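Local coordinates for uncharacterized protein lp_2219 (Lactobacillus plantarum, PDB 3HFQ) that is of unknown function but adopts a seven-bladed beta-propeller fold of the lactonase family, and so may hydrolyse sugar lactones, at residues K107-V112 / T126-G131; K230-D235 / V256-Y261. The protein carries 1 engineered substitution. All coordinates share one frame; numbering follows the deposited sequence.

Interaction 1. Residues K107-V112 / T126-G131; sequences KGTAEV and TVQHSG
The outer hairpin of a propeller blade, strands 109-115 and 121-128, brings A110 opposite V127 and E111 opposite T126 where the two strands run antiparallel at 165°. A110 and V127 form a hydrogen-bonded pair: V127 N gives to A110 O at 2.8 Å, A110 N to V127 O at 3.1 Å. Beyond the strand, G108 O takes two donors, H129 N at 3.0 Å and H129 ND1 at 3.2 Å; the ring nitrogen lies above the carbonyl plane, while the oxygen lies close to the imidazole plane. The adjacent ring carbon, H129 CE1, lies 4.0 Å from A110 CB. G108 and T109 both face N104, a G1 beta bulge, and the positive phi of G108 favours glycine. Chi2 (66°) bends the Q128 chain and places CD near K107 O; from the amide, NE2 donates to K107 O at 2.9 Å, nearly straight (169°). On the face shared by T109, E111, T126 and Q128, T126 OG1 donates to E111 OE2 at 2.8 Å from above the carboxylate plane, the two side chains lying side by side. An alanine at E111 would probably leave the T126 hydroxyl without this acceptor and its methyl CG2 without the flank of CG. Q128 NE2 also donates to H129 O, one N-H to each carbonyl; thus a backbone N-H and the side chains of H129 and Q128 together carry the bonding past the last bridge and probably fix the imidazole's rotation.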
# COMPACT_ATOMS: atom_id res chain seq x y z
N LYS A 107 15.93 0.42 6.95
CA LYS A 107 16.56 -0.63 7.76
C LYS A 107 16.62 -1.99 7.08
O LYS A 107 17.44 -2.83 7.44
CB LYS A 107 15.84 -0.78 9.10
CG LYS A 107 15.96 0.39 10.05
CD LYS A 107 15.22 0.08 11.34
CE LYS A 107 15.67 0.96 12.49
NZ LYS A 107 15.04 0.54 13.77
N GLY A 108 15.72 -2.22 6.12
CA GLY A 108 15.68 -3.49 5.42
C GLY A 108 15.10 -4.58 6.30
O GLY A 108 15.54 -5.73 6.27
N THR A 109 14.09 -4.21 7.08
CA THR A 109 13.47 -5.15 8.01
C THR A 109 11.98 -5.35 7.86
O THR A 109 11.27 -4.52 7.29
CB THR A 109 13.71 -4.70 9.46
OG1 THR A 109 13.17 -3.39 9.64
CG2 THR A 109 15.19 -4.68 9.78
N ALA A 110 11.52 -6.47 8.40
CA ALA A 110 10.11 -6.83 8.44
C ALA A 110 9.92 -7.05 9.93
O ALA A 110 10.69 -7.78 10.56
CB ALA A 110 9.85 -8.12 7.68
N GLU A 111 8.94 -6.39 10.52
CA GLU A 111 8.70 -6.53 11.95
C GLU A 111 7.30 -7.07 12.23
O GLU A 111 6.38 -6.88 11.44
CB GLU A 111 8.89 -5.19 12.67
CG GLU A 111 10.33 -4.70 12.80
CD GLU A 111 10.50 -3.77 13.99
OE1 GLU A 111 9.49 -3.12 14.36
OE2 GLU A 111 11.61 -3.66 14.55
N VAL A 112 7.17 -7.73 13.38
CA VAL A 112 5.89 -8.31 13.80
C VAL A 112 5.60 -7.85 15.22
O VAL A 112 6.48 -7.85 16.08
CB VAL A 112 5.94 -9.85 13.78
CG1 VAL A 112 4.55 -10.43 14.09
CG2 VAL A 112 6.44 -10.34 12.42
N THR A 126 11.84 -9.05 14.61
CA THR A 126 12.41 -8.12 13.64
C THR A 126 13.32 -8.95 12.74
O THR A 126 14.37 -9.43 13.18
CB THR A 126 13.25 -7.01 14.31
OG1 THR A 126 12.42 -6.27 15.22
CG2 THR A 126 13.79 -6.05 13.26
N VAL A 127 12.91 -9.14 11.50
CA VAL A 127 13.68 -9.92 10.54
C VAL A 127 14.56 -9.00 9.70
O VAL A 127 14.06 -8.08 9.05
CB VAL A 127 12.74 -10.73 9.62
CG1 VAL A 127 13.54 -11.44 8.53
CG2 VAL A 127 11.97 -11.74 10.45
N GLN A 128 15.86 -9.24 9.72
CA GLN A 128 16.81 -8.43 8.97
C GLN A 128 17.18 -9.05 7.63
O GLN A 128 17.52 -10.23 7.56
CB GLN A 128 18.09 -8.22 9.79
CG GLN A 128 19.14 -7.34 9.11
CD GLN A 128 18.68 -5.90 8.94
OE1 GLN A 128 18.43 -5.20 9.92
NE2 GLN A 128 18.56 -5.46 7.70
N HIS A 129 17.10 -8.25 6.57
CA HIS A 129 17.45 -8.73 5.23
C HIS A 129 18.70 -8.03 4.73
O HIS A 129 19.13 -7.02 5.29
CB HIS A 129 16.31 -8.46 4.23
CG HIS A 129 15.00 -9.06 4.62
ND1 HIS A 129 14.20 -8.52 5.61
CD2 HIS A 129 14.34 -10.14 4.16
CE1 HIS A 129 13.10 -9.25 5.73
NE2 HIS A 129 13.16 -10.24 4.86
N SER A 130 19.29 -8.58 3.68
CA SER A 130 20.49 -8.01 3.09
C SER A 130 20.41 -8.19 1.58
O SER A 130 19.59 -8.95 1.07
CB SER A 130 21.74 -8.69 3.63
OG SER A 130 21.80 -10.05 3.23
N GLY A 131 21.28 -7.49 0.86
CA GLY A 131 21.28 -7.59 -0.59
C GLY A 131 21.27 -6.22 -1.21
O GLY A 131 21.18 -5.22 -0.50

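Interaction 2. Residues K230-D235 / V256-Y261; sequences KTIPAD and VSNRGY. With PO4 (phosphate ion), chain C.
Apolar packing joins P233 to Y261 and I232 to the same tyrosine. The pyrrolidine ring and the phenol reach toward each other tip to tip: P233 CD lies over one ring face, 3.8 Å from the centroid and 22° off the normal, a CH-pi contact displaced toward the rim, while P233 CG comes 3.4 Å from Y261 OH. CG of Y261 stands anti to its backbone N (chi1 -169°), which sets CG beside the carbonyl carbon. I232 CG2 packs 3.9 Å from Y261 CB. Farther back, T231 CG2 meets V256 CG1 at 4.0 Å, the two side chains crossing at about a right angle. These contacts join neighbouring blades of the propeller: 230-235 leaves the outermost strand 222-230 of one, and 256-261 ends the second strand, 253-259, of the next. Among polar groups, the N258 amide lies against T231 and I232, crossing both obliquely. Ionic contacts belong to R259, whose side chain serves a different partner, a phosphate ion probably from the crystallisation liquor. R259 NH1 and NH2 both donate to phosphate O2, at 2.7 and 3.0 Å, with the oxygen at the guanidinium edge. H144 and R190 also bind this ion, and E206 forms a salt bridge with R259 NH2.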
# COMPACT_ATOMS: atom_id res chain seq x y z
N LYS A 230 4.31 -3.02 -19.19
CA LYS A 230 4.76 -1.69 -18.77
C LYS A 230 3.58 -0.90 -18.22
O LYS A 230 2.44 -1.13 -18.62
CB LYS A 230 5.40 -0.93 -19.95
CG LYS A 230 6.64 -1.62 -20.51
CD LYS A 230 7.31 -0.81 -21.63
CE LYS A 230 8.13 0.35 -21.08
NZ LYS A 230 8.91 1.03 -22.15
N THR A 231 3.85 0.02 -17.30
CA THR A 231 2.78 0.81 -16.70
C THR A 231 2.68 2.21 -17.28
O THR A 231 1.81 2.99 -16.89
CB THR A 231 2.95 0.91 -15.17
OG1 THR A 231 4.12 1.68 -14.86
CG2 THR A 231 3.09 -0.48 -14.56
N ILE A 232 3.58 2.52 -18.22
CA ILE A 232 3.61 3.84 -18.88
C ILE A 232 3.97 3.66 -20.35
O ILE A 232 4.39 2.59 -20.77
CB ILE A 232 4.65 4.78 -18.23
CG1 ILE A 232 6.03 4.10 -18.22
CG2 ILE A 232 4.22 5.17 -16.83
CD1 ILE A 232 7.15 5.01 -17.77
N PRO A 233 3.79 4.73 -21.16
CA PRO A 233 4.12 4.65 -22.59
C PRO A 233 5.55 4.20 -22.82
O PRO A 233 6.45 4.51 -22.04
CB PRO A 233 3.87 6.07 -23.08
CG PRO A 233 2.73 6.51 -22.21
CD PRO A 233 3.17 6.02 -20.85
N ALA A 234 5.76 3.47 -23.91
CA ALA A 234 7.09 2.97 -24.25
C ALA A 234 8.10 4.09 -24.50
O ALA A 234 9.29 3.90 -24.27
CB ALA A 234 7.00 2.06 -25.47
N ASP A 235 7.62 5.24 -24.94
CA ASP A 235 8.52 6.35 -25.22
C ASP A 235 8.71 7.37 -24.09
O ASP A 235 9.47 8.32 -24.25
CB ASP A 235 8.08 7.09 -26.50
CG ASP A 235 6.63 7.51 -26.45
OD1 ASP A 235 6.04 7.52 -25.35
OD2 ASP A 235 6.08 7.85 -27.52
N VAL A 256 -2.84 0.68 -11.16
CA VAL A 256 -1.53 1.02 -10.61
C VAL A 256 -1.29 2.52 -10.77
O VAL A 256 -1.72 3.12 -11.76
CB VAL A 256 -0.39 0.22 -11.31
CG1 VAL A 256 -0.28 0.62 -12.78
CG2 VAL A 256 0.93 0.46 -10.60
N SER A 257 -0.63 3.14 -9.79
CA SER A 257 -0.35 4.57 -9.87
C SER A 257 1.09 4.81 -10.31
O SER A 257 2.00 4.05 -9.96
CB SER A 257 -0.62 5.25 -8.53
OG SER A 257 0.21 4.74 -7.50
N ASN A 258 1.28 5.87 -11.09
CA ASN A 258 2.59 6.24 -11.61
C ASN A 258 3.04 7.61 -11.11
O ASN A 258 2.35 8.60 -11.33
CB ASN A 258 2.56 6.27 -13.15
CG ASN A 258 2.35 4.89 -13.76
OD1 ASN A 258 1.33 4.63 -14.40
ND2 ASN A 258 3.31 4.01 -13.57
N ARG A 259 4.18 7.65 -10.42
CA ARG A 259 4.73 8.91 -9.92
C ARG A 259 5.73 9.43 -10.94
O ARG A 259 6.81 8.87 -11.11
CB ARG A 259 5.43 8.68 -8.58
CG ARG A 259 4.49 8.35 -7.44
CD ARG A 259 5.29 7.92 -6.23
NE ARG A 259 5.94 6.63 -6.45
CZ ARG A 259 6.65 5.98 -5.53
NH1 ARG A 259 6.80 6.51 -4.32
NH2 ARG A 259 7.18 4.80 -5.80
N GLY A 260 5.36 10.53 -11.59
CA GLY A 260 6.20 11.11 -12.62
C GLY A 260 5.29 11.33 -13.82
O GLY A 260 5.04 12.46 -14.22
N TYR A 261 4.80 10.24 -14.39
CA TYR A 261 3.88 10.34 -15.52
C TYR A 261 2.54 10.78 -14.91
O TYR A 261 1.65 11.26 -15.60
CB TYR A 261 3.73 8.98 -16.22
CG TYR A 261 3.01 9.06 -17.55
CD1 TYR A 261 3.50 9.87 -18.57
CD2 TYR A 261 1.85 8.33 -17.78
CE1 TYR A 261 2.83 9.96 -19.79
CE2 TYR A 261 1.18 8.41 -19.00
CZ TYR A 261 1.68 9.23 -20.00
OH TYR A 261 1.02 9.31 -21.20
P PO4 C . 9.31 4.63 -2.29
O1 PO4 C . 9.96 6.00 -2.74
O2 PO4 C . 7.88 4.49 -2.92
O3 PO4 C . 10.22 3.43 -2.77
O4 PO4 C . 9.19 4.60 -0.72

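How the interactions relate
Interactions 1 and 2 follow one another along the chain without touching: their centres are 29 Å apart and their nearest atoms about 16 Å. Each centre is about 18 Å from that of the chain. The first holds together two adjacent strands within one blade, through backbone and side-chain hydrogen bonds; the second spans two blades, largely through side-chain packing. Interaction 1 touches the blade between them, 143-182, and interaction 2 meets it through the phosphate. H129 touches I143 on strand 143-148, which also carries H144, a ligand of the phosphate held by R259. That ion thus gathers residues from three blades, consistent with an anion-binding pocket, although its biological role is unknown.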